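Local coordinates for protein 2,5-dihydroxypyridine 5,6-dioxygenase (Pseudomonas putida KT2440, PDB 7CUP) that catalyses the iron-dependent, oxygen-consuming ring cleavage of 2,5-dihydroxypyridine to N-formylmaleamate in the aerobic breakdown of nicotinate, at residues F299-G304 with I321-C326; D214-F219 with C317-P322; L208-G213 with I227-E232. All coordinates share one frame; numbering follows the deposited sequence.

Contact 1: residues F299-G304 with I321-C326; sequences FLFSTG and IPLRNC. With FE (Fe (III) ion), chain G.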
loop_
_atom_site.group_PDB
_atom_site.type_symbol
_atom_site.label_atom_id
_atom_site.label_comp_id
_atom_site.label_asym_id
_atom_site.label_seq_id
_atom_site.Cartn_x
_atom_site.Cartn_y
_atom_site.Cartn_z
ATOM N N PHE A 299 -27.956 31.961 10.049
ATOM C CA PHE A 299 -27.075 33.014 10.601
ATOM C C PHE A 299 -25.865 32.296 11.187
ATOM O O PHE A 299 -26.044 31.410 12.033
ATOM C CB PHE A 299 -27.770 33.851 11.673
ATOM C CG PHE A 299 -26.844 34.824 12.345
ATOM C CD1 PHE A 299 -26.280 35.860 11.629
ATOM C CD2 PHE A 299 -26.497 34.673 13.665
ATOM C CE1 PHE A 299 -25.392 36.740 12.234
ATOM C CE2 PHE A 299 -25.643 35.569 14.282
ATOM C CZ PHE A 299 -25.073 36.591 13.558
ATOM N N LEU A 300 -24.678 32.653 10.726
ATOM C CA LEU A 300 -23.422 32.027 11.179
ATOM C C LEU A 300 -22.629 33.091 11.897
ATOM O O LEU A 300 -22.266 34.090 11.249
ATOM C CB LEU A 300 -22.642 31.498 9.972
ATOM C CG LEU A 300 -21.315 30.824 10.305
ATOM C CD1 LEU A 300 -21.531 29.579 11.167
ATOM C CD2 LEU A 300 -20.568 30.469 9.024
ATOM N N PHE A 301 -22.333 32.854 13.161
ATOM C CA PHE A 301 -21.333 33.666 13.876
ATOM C C PHE A 301 -20.206 32.761 14.343
ATOM O O PHE A 301 -20.371 31.532 14.381
ATOM C CB PHE A 301 -21.942 34.449 15.038
ATOM C CG PHE A 301 -22.469 33.643 16.187
ATOM C CD1 PHE A 301 -23.678 32.976 16.082
ATOM C CD2 PHE A 301 -21.770 33.578 17.381
ATOM C CE1 PHE A 301 -24.171 32.246 17.151
ATOM C CE2 PHE A 301 -22.272 32.852 18.450
ATOM C CZ PHE A 301 -23.472 32.193 18.330
ATOM N N SER A 302 -19.114 33.406 14.718
ATOM C CA SER A 302 -17.871 32.746 15.135
ATOM C C SER A 302 -17.322 33.440 16.388
ATOM O O SER A 302 -17.759 34.580 16.690
ATOM C CB SER A 302 -16.888 32.742 13.992
ATOM O OG SER A 302 -15.685 32.123 14.414
ATOM N N THR A 303 -16.402 32.761 17.075
ATOM C CA THR A 303 -15.755 33.244 18.314
ATOM C C THR A 303 -14.239 33.102 18.180
ATOM O O THR A 303 -13.785 32.248 17.387
ATOM C CB THR A 303 -16.272 32.489 19.537
ATOM O OG1 THR A 303 -15.759 31.152 19.512
ATOM C CG2 THR A 303 -17.783 32.499 19.614
ATOM N N GLY A 304 -13.505 33.906 18.951
ATOM C CA GLY A 304 -12.051 33.808 19.122
ATOM C C GLY A 304 -11.310 34.749 18.175
ATOM O O GLY A 304 -11.600 35.943 18.128
ATOM N N ILE A 321 -20.883 28.744 14.685
ATOM C CA ILE A 321 -22.227 28.439 15.243
ATOM C C ILE A 321 -23.285 28.972 14.289
ATOM O O ILE A 321 -23.536 30.172 14.270
ATOM C CB ILE A 321 -22.376 29.045 16.645
ATOM C CG1 ILE A 321 -21.287 28.527 17.579
ATOM C CG2 ILE A 321 -23.776 28.780 17.165
ATOM C CD1 ILE A 321 -21.252 29.194 18.947
ATOM N N PRO A 322 -23.932 28.100 13.490
ATOM C CA PRO A 322 -25.085 28.478 12.675
ATOM C C PRO A 322 -26.417 28.349 13.429
ATOM O O PRO A 322 -26.625 27.381 14.116
ATOM C CB PRO A 322 -25.075 27.480 11.510
ATOM C CG PRO A 322 -24.280 26.281 12.021
ATOM C CD PRO A 322 -23.540 26.699 13.269
ATOM N N LEU A 323 -27.303 29.326 13.246
ATOM C CA LEU A 323 -28.660 29.330 13.846
ATOM C C LEU A 323 -29.690 29.275 12.726
ATOM O O LEU A 323 -29.475 29.936 11.680
ATOM C CB LEU A 323 -28.828 30.591 14.692
ATOM C CG LEU A 323 -27.733 30.838 15.705
ATOM C CD1 LEU A 323 -27.964 32.171 16.384
ATOM C CD2 LEU A 323 -27.670 29.705 16.724
ATOM N N ARG A 324 -30.758 28.509 12.947
ATOM C CA ARG A 324 -31.927 28.397 12.048
ATOM C C ARG A 324 -32.998 29.421 12.431
ATOM O O ARG A 324 -32.977 29.892 13.577
ATOM C CB ARG A 324 -32.639 27.060 12.252
ATOM C CG ARG A 324 -32.085 25.928 11.423
ATOM C CD ARG A 324 -32.067 24.689 12.273
ATOM N NE ARG A 324 -33.340 24.188 12.780
ATOM C CZ ARG A 324 -33.726 24.175 14.063
ATOM N NH1 ARG A 324 -33.007 24.727 15.052
ATOM N NH2 ARG A 324 -34.874 23.601 14.337
ATOM N N ASN A 325 -33.944 29.666 11.519
ATOM C CA ASN A 325 -35.256 30.312 11.811
ATOM C C ASN A 325 -35.071 31.776 12.185
ATOM O O ASN A 325 -36.000 32.332 12.774
ATOM C CB ASN A 325 -35.989 29.648 12.978
ATOM C CG ASN A 325 -36.198 28.174 12.739
ATOM O OD1 ASN A 325 -36.345 27.778 11.593
ATOM N ND2 ASN A 325 -36.184 27.370 13.800
ATOM N N CYS A 326 -33.942 32.380 11.806
ATOM C CA CYS A 326 -33.534 33.719 12.277
ATOM C C CYS A 326 -34.063 34.753 11.289
ATOM O O CYS A 326 -34.224 34.423 10.090
ATOM C CB CYS A 326 -32.024 33.867 12.438
ATOM S SG CYS A 326 -31.362 33.160 13.970
HETATM FE FE FE G . -15.122 31.265 12.355
HETATM O O HOH W 1 -13.190 32.548 12.733
HETATM O O HOH W 2 -14.489 30.103 10.455
#
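Phe299 pairs with Leu323, and Phe301 with Ile321, as antiparallel hydrogen-bonded pairs, each joined by two backbone bonds; the shortest runs from Leu323 N to Phe299 O at 2.7 Å. Between them Leu300 and Pro322 form a non-hydrogen-bonded pair, a place that suits proline because it asks for no N-H toward the partner strand. There Pro322 CA still lends a C-H to Phe299 O, 3.2 Å away.

The apolar contacts fall on the two faces. Phe301 has CG between its backbone N and carbonyl carbon (chi1 66°), and the ring beyond it lies across Ile321. One ring face receives Ile321 CB in a CH-pi contact, 4.0 Å from the ring centroid and offset toward the rim, while Ile321 CG2 lies 3.5 Å from Phe301 CE1. The branched isoleucine thus offers CB, CG2 and CD1 to one ring. Leu323 CD1 touches both aromatics, 3.9 Å from Phe301 CE1 and 4.0 Å from Phe299 CD2 at the edge of the latter ring. An alanine in place of Phe301 would probably leave Ile321 without its aromatic cover and open a gap beside Leu323 CD1. On the other face Leu300 CD1 packs 4.1 Å from Pro322 CD.

Ser302 binds the iron through OG at 2.3 Å, beside His265, His318, Asp320 and two waters.

Strand 263-269 flanks strand 299-303 in the same sheet; strand 207-210 packs against the Phe301 and Leu323 face, where Leu208 and Leu210 meet it, and strand 154-158 borders Phe299 and Cys326.

Contact 2: residues D214-F219 with C317-P322; sequences DIILPF and CHLDIP. With FE (Fe (III) ion), chain G.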
loop_
_atom_site.group_PDB
_atom_site.type_symbol
_atom_site.label_atom_id
_atom_site.label_comp_id
_atom_site.label_asym_id
_atom_site.label_seq_id
_atom_site.Cartn_x
_atom_site.Cartn_y
_atom_site.Cartn_z
ATOM N N ASP A 214 -29.934 23.763 16.852
ATOM C CA ASP A 214 -28.837 24.615 16.344
ATOM C C ASP A 214 -27.520 23.890 16.593
ATOM O O ASP A 214 -27.518 22.894 17.320
ATOM C CB ASP A 214 -28.911 26.029 16.906
ATOM C CG ASP A 214 -30.030 26.835 16.267
ATOM O OD1 ASP A 214 -30.378 26.522 15.113
ATOM O OD2 ASP A 214 -30.542 27.777 16.924
ATOM N N ILE A 215 -26.433 24.370 16.000
ATOM C CA ILE A 215 -25.185 23.560 15.885
ATOM C C ILE A 215 -24.000 24.333 16.464
ATOM O O ILE A 215 -23.899 25.551 16.232
ATOM C CB ILE A 215 -24.978 23.152 14.410
ATOM C CG1 ILE A 215 -26.155 22.306 13.925
ATOM C CG2 ILE A 215 -23.646 22.440 14.211
ATOM C CD1 ILE A 215 -26.041 21.827 12.489
ATOM N N ILE A 216 -23.091 23.619 17.114
ATOM C CA ILE A 216 -21.736 24.140 17.418
ATOM C C ILE A 216 -20.690 23.328 16.655
ATOM O O ILE A 216 -20.705 22.106 16.781
ATOM C CB ILE A 216 -21.455 24.168 18.922
ATOM C CG1 ILE A 216 -22.557 24.914 19.671
ATOM C CG2 ILE A 216 -20.089 24.786 19.128
ATOM C CD1 ILE A 216 -22.456 24.789 21.139
ATOM N N LEU A 217 -19.831 24.019 15.892
ATOM C CA LEU A 217 -18.625 23.442 15.256
ATOM C C LEU A 217 -17.409 23.940 16.036
ATOM O O LEU A 217 -17.355 25.119 16.345
ATOM C CB LEU A 217 -18.622 23.905 13.797
ATOM C CG LEU A 217 -19.887 23.594 13.001
ATOM C CD1 LEU A 217 -19.778 24.150 11.605
ATOM C CD2 LEU A 217 -20.148 22.095 12.937
ATOM N N PRO A 218 -16.394 23.112 16.368
ATOM C CA PRO A 218 -16.276 21.723 15.888
ATOM C C PRO A 218 -16.921 20.574 16.689
ATOM O O PRO A 218 -16.588 19.452 16.395
ATOM C CB PRO A 218 -14.753 21.501 15.939
ATOM C CG PRO A 218 -14.331 22.284 17.154
ATOM C CD PRO A 218 -15.225 23.515 17.177
ATOM N N PHE A 219 -17.853 20.828 17.610
ATOM C CA PHE A 219 -18.492 19.745 18.401
ATOM C C PHE A 219 -19.343 18.876 17.465
ATOM O O PHE A 219 -19.492 17.687 17.732
ATOM C CB PHE A 219 -19.360 20.253 19.557
ATOM C CG PHE A 219 -18.724 21.229 20.523
ATOM C CD1 PHE A 219 -17.354 21.403 20.587
ATOM C CD2 PHE A 219 -19.521 21.996 21.366
ATOM C CE1 PHE A 219 -16.796 22.317 21.472
ATOM C CE2 PHE A 219 -18.960 22.899 22.263
ATOM C CZ PHE A 219 -17.597 23.081 22.286
ATOM N N CYS A 317 -8.610 29.190 20.225
ATOM C CA CYS A 317 -9.981 28.644 20.411
ATOM C C CYS A 317 -10.954 29.276 19.405
ATOM O O CYS A 317 -11.194 30.481 19.474
ATOM C CB CYS A 317 -10.453 28.866 21.834
ATOM S SG CYS A 317 -12.075 28.144 22.164
ATOM N N HIS A 318 -11.536 28.464 18.522
ATOM C CA HIS A 318 -12.404 28.926 17.417
ATOM C C HIS A 318 -13.694 28.096 17.354
ATOM O O HIS A 318 -13.614 26.851 17.193
ATOM C CB HIS A 318 -11.608 28.849 16.120
ATOM C CG HIS A 318 -12.463 29.096 14.932
ATOM N ND1 HIS A 318 -12.763 28.108 14.028
ATOM C CD2 HIS A 318 -13.136 30.194 14.553
ATOM C CE1 HIS A 318 -13.570 28.585 13.113
ATOM N NE2 HIS A 318 -13.804 29.860 13.410
ATOM N N LEU A 319 -14.850 28.759 17.431
ATOM C CA LEU A 319 -16.184 28.121 17.232
ATOM C C LEU A 319 -16.910 28.789 16.068
ATOM O O LEU A 319 -16.777 30.016 15.908
ATOM C CB LEU A 319 -17.018 28.233 18.508
ATOM C CG LEU A 319 -16.363 27.678 19.767
ATOM C CD1 LEU A 319 -17.278 27.911 20.962
ATOM C CD2 LEU A 319 -16.027 26.194 19.631
ATOM N N ASP A 320 -17.570 27.975 15.241
ATOM C CA ASP A 320 -18.548 28.381 14.204
ATOM C C ASP A 320 -19.894 27.860 14.660
ATOM O O ASP A 320 -19.998 26.646 14.990
ATOM C CB ASP A 320 -18.177 27.869 12.815
ATOM C CG ASP A 320 -17.053 28.675 12.196
ATOM O OD1 ASP A 320 -16.890 29.816 12.609
ATOM O OD2 ASP A 320 -16.334 28.138 11.345
ATOM N N ILE A 321 -20.883 28.744 14.685
ATOM C CA ILE A 321 -22.227 28.439 15.243
ATOM C C ILE A 321 -23.285 28.972 14.289
ATOM O O ILE A 321 -23.536 30.172 14.270
ATOM C CB ILE A 321 -22.376 29.045 16.645
ATOM C CG1 ILE A 321 -21.287 28.527 17.579
ATOM C CG2 ILE A 321 -23.776 28.780 17.165
ATOM C CD1 ILE A 321 -21.252 29.194 18.947
ATOM N N PRO A 322 -23.932 28.100 13.490
ATOM C CA PRO A 322 -25.085 28.478 12.675
ATOM C C PRO A 322 -26.417 28.349 13.429
ATOM O O PRO A 322 -26.625 27.381 14.116
ATOM C CB PRO A 322 -25.075 27.480 11.510
ATOM C CG PRO A 322 -24.280 26.281 12.021
ATOM C CD PRO A 322 -23.540 26.699 13.269
HETATM FE FE FE G . -15.122 31.265 12.355
HETATM O O HOH W 3 -28.459 25.547 12.961
HETATM O O HOH W 2 -14.489 30.103 10.455
HETATM O O HOH W 1 -13.190 32.548 12.733
#
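Leu217 and Asp320 form an isolated antiparallel bridge, with Leu217 N donating to Asp320 O at 2.8 Å and Asp320 N returning a bond to Leu217 O. The bridge grips the backbone of an iron ligand: Asp320 OD1 binds the metal at 2.3 Å, and His318 NE2 does so at 2.2 Å. Asp320 OD2 stays off the iron, accepting from the metal-bound water 2 and pairing with Arg293, while His318 ND1 bonds to Thr73 O; Arg293 and Thr73, in the second shell, probably help to set how carboxylate and imidazole are turned. His318 and Asp320, with His265, make the two-histidine, one-carboxylate ligand set familiar from non-heme iron dioxygenases, here enlarged by Ser302. Asp320 OD1 lies opposite water 1 across the iron, and Ser302 OG opposite water 2.

Pro322 has no N-H to extend the ladder, which probably explains why Ile215 O is buried without a hydrogen-bonding partner, with Pro322 CD 3.2 Å away and Ile321 CA providing a C-H contact. Water 3 bridges the segments nearby, donating to both Asp214 OD1 and Pro322 O; Asp214 is further held by Arg324 and by Asp211 N.

Farther out the packing is apolar. Leu319 has CG anti to its carbonyl carbon (chi1 -55°), and from there its CD2 branch lies 3.7 Å from CD of Pro218, which follows a cis peptide bond as proline readily does; the two side chains cross at about a right angle. Ile216 CG2 reaches Leu319 CD2 at 4.3 Å and also sits over one face of the Phe219 ring, and Tyr247 meets that ring edge-to-face.

Contact 3: residues L208-G213 with I227-E232; sequences LVLDVG and ITLEIE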
loop_
_atom_site.group_PDB
_atom_site.type_symbol
_atom_site.label_atom_id
_atom_site.label_comp_id
_atom_site.label_asym_id
_atom_site.label_seq_id
_atom_site.Cartn_x
_atom_site.Cartn_y
_atom_site.Cartn_z
ATOM N N LEU A 208 -27.697 35.899 21.765
ATOM C CA LEU A 208 -27.817 34.837 20.738
ATOM C C LEU A 208 -28.231 33.550 21.444
ATOM O O LEU A 208 -27.515 33.121 22.351
ATOM C CB LEU A 208 -26.493 34.701 19.984
ATOM C CG LEU A 208 -26.159 35.880 19.072
ATOM C CD1 LEU A 208 -24.683 35.874 18.697
ATOM C CD2 LEU A 208 -27.056 35.915 17.826
ATOM N N VAL A 209 -29.387 33.003 21.057
ATOM C CA VAL A 209 -29.907 31.725 21.618
ATOM C C VAL A 209 -29.614 30.612 20.606
ATOM O O VAL A 209 -30.139 30.640 19.468
ATOM C CB VAL A 209 -31.407 31.809 21.969
ATOM C CG1 VAL A 209 -31.989 30.442 22.331
ATOM C CG2 VAL A 209 -31.644 32.833 23.081
ATOM N N LEU A 210 -28.802 29.654 21.015
ATOM C CA LEU A 210 -28.720 28.377 20.272
ATOM C C LEU A 210 -29.996 27.633 20.642
ATOM O O LEU A 210 -30.148 27.275 21.801
ATOM C CB LEU A 210 -27.463 27.604 20.671
ATOM C CG LEU A 210 -26.156 28.091 20.057
ATOM C CD1 LEU A 210 -25.833 29.509 20.498
ATOM C CD2 LEU A 210 -25.023 27.161 20.452
ATOM N N ASP A 211 -30.926 27.505 19.711
ATOM C CA ASP A 211 -32.180 26.762 19.959
ATOM C C ASP A 211 -31.891 25.269 19.866
ATOM O O ASP A 211 -30.801 24.889 19.387
ATOM C CB ASP A 211 -33.271 27.162 18.980
ATOM C CG ASP A 211 -34.659 26.776 19.453
ATOM O OD1 ASP A 211 -34.768 26.284 20.587
ATOM O OD2 ASP A 211 -35.602 26.998 18.700
ATOM N N VAL A 212 -32.835 24.457 20.341
ATOM C CA VAL A 212 -32.862 22.993 20.068
ATOM C C VAL A 212 -32.677 22.877 18.553
ATOM O O VAL A 212 -33.337 23.638 17.821
ATOM C CB VAL A 212 -34.166 22.322 20.571
ATOM C CG1 VAL A 212 -34.256 20.858 20.153
ATOM C CG2 VAL A 212 -34.329 22.432 22.084
ATOM N N GLY A 213 -31.730 22.050 18.108
ATOM C CA GLY A 213 -31.466 21.838 16.673
ATOM C C GLY A 213 -30.349 22.717 16.138
ATOM O O GLY A 213 -29.861 22.428 15.032
ATOM N N ILE A 227 -28.952 27.006 24.470
ATOM C CA ILE A 227 -27.844 27.749 25.119
ATOM C C ILE A 227 -28.130 29.217 24.864
ATOM O O ILE A 227 -28.392 29.542 23.698
ATOM C CB ILE A 227 -26.473 27.320 24.581
ATOM C CG1 ILE A 227 -26.269 25.810 24.730
ATOM C CG2 ILE A 227 -25.367 28.111 25.251
ATOM C CD1 ILE A 227 -25.040 25.309 24.021
ATOM N N THR A 228 -28.172 30.016 25.933
ATOM C CA THR A 228 -28.272 31.494 25.861
ATOM C C THR A 228 -26.874 32.101 26.028
ATOM O O THR A 228 -26.212 31.809 27.050
ATOM C CB THR A 228 -29.225 32.031 26.937
ATOM O OG1 THR A 228 -30.466 31.347 26.813
ATOM C CG2 THR A 228 -29.470 33.516 26.785
ATOM N N LEU A 229 -26.444 32.900 25.053
ATOM C CA LEU A 229 -25.190 33.696 25.111
ATOM C C LEU A 229 -25.553 35.178 25.271
ATOM O O LEU A 229 -26.277 35.732 24.411
ATOM C CB LEU A 229 -24.372 33.478 23.837
ATOM C CG LEU A 229 -24.165 32.021 23.445
ATOM C CD1 LEU A 229 -23.556 31.927 22.062
ATOM C CD2 LEU A 229 -23.285 31.339 24.461
ATOM N N GLU A 230 -25.081 35.773 26.359
ATOM C CA GLU A 230 -25.190 37.233 26.619
ATOM C C GLU A 230 -23.872 37.846 26.151
ATOM O O GLU A 230 -22.789 37.359 26.586
ATOM C CB GLU A 230 -25.525 37.499 28.091
ATOM C CG GLU A 230 -26.946 37.092 28.454
ATOM C CD GLU A 230 -27.147 36.604 29.884
ATOM O OE1 GLU A 230 -26.237 36.799 30.730
ATOM O OE2 GLU A 230 -28.225 36.016 30.160
ATOM N N ILE A 231 -23.979 38.827 25.259
ATOM C CA ILE A 231 -22.836 39.518 24.593
ATOM C C ILE A 231 -22.859 40.994 25.007
ATOM O O ILE A 231 -23.920 41.629 24.876
ATOM C CB ILE A 231 -22.945 39.337 23.067
ATOM C CG1 ILE A 231 -22.806 37.856 22.688
ATOM C CG2 ILE A 231 -21.937 40.200 22.327
ATOM C CD1 ILE A 231 -23.720 37.458 21.557
ATOM N N GLU A 232 -21.725 41.512 25.472
ATOM C CA GLU A 232 -21.556 42.946 25.823
ATOM C C GLU A 232 -20.233 43.420 25.221
ATOM O O GLU A 232 -19.179 42.758 25.450
ATOM C CB GLU A 232 -21.621 43.148 27.341
ATOM C CG GLU A 232 -22.981 42.837 27.949
ATOM C CD GLU A 232 -22.920 42.543 29.440
ATOM O OE1 GLU A 232 -22.140 43.219 30.138
ATOM O OE2 GLU A 232 -23.617 41.614 29.894
#
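Leu208 sets its CD1 against Ile231 CD1 at 3.4 Å, tighter than usual van der Waals contact, the two side chains crossing at a slant. They belong to an antiparallel ladder between strands 207-210 and 227-232, two strands of a three-stranded antiparallel sheet that strand 235-240 completes. Four backbone bonds hold it: Leu208 exchanges two with Leu229, and Leu210 two with Ile227, of which Leu210 N to Ile227 O is the shortest at 2.7 Å.

On the same face Leu210 carries the packing with both its methyls. CD1 meets Leu229 CD1 at 3.7 Å, and CD2 lies 4.0 Å from Ile227 CD1, so the forked leucine serves two neighbours at once, lying beside Ile227 and slanting across Leu229. This apolar face turns toward Phe299, Phe301, Ile321 and Leu323, a setting in which branched aliphatic groups can pack against rings and methyls.

Beyond the strand the chain bends. Asp211 OD1 accepts from Val212 N and pairs with Arg226, and Gly213 takes a positive phi (95°) at which a CB would be jammed against Val212 O. On the opposite face Val209, buried, and Thr228, partly exposed, lie side by side, with Val209 CG2 4.2 Å from Thr228 OG1.

Following the chain, contact 3 comes first: 208-213 returns to 227-232 and closes a loop of 13 residues. Contact 2 starts inside that loop, at 214-219, but finds its partner 97 residues later at 317-322, so contacts 2 and 3 cross. Contact 1 joins 299-304 to 321-326 and closes a 16-residue loop; it begins within the long span of contact 2 and ends on the same strand, 319-323, sharing Ile321 and Pro322. That strand therefore has strand 299-303 on one edge and 214-219 on the other. Contacts 1 and 2 together supply three iron ligands, while contact 3 lays its small sheet over the aromatic face of contact 1.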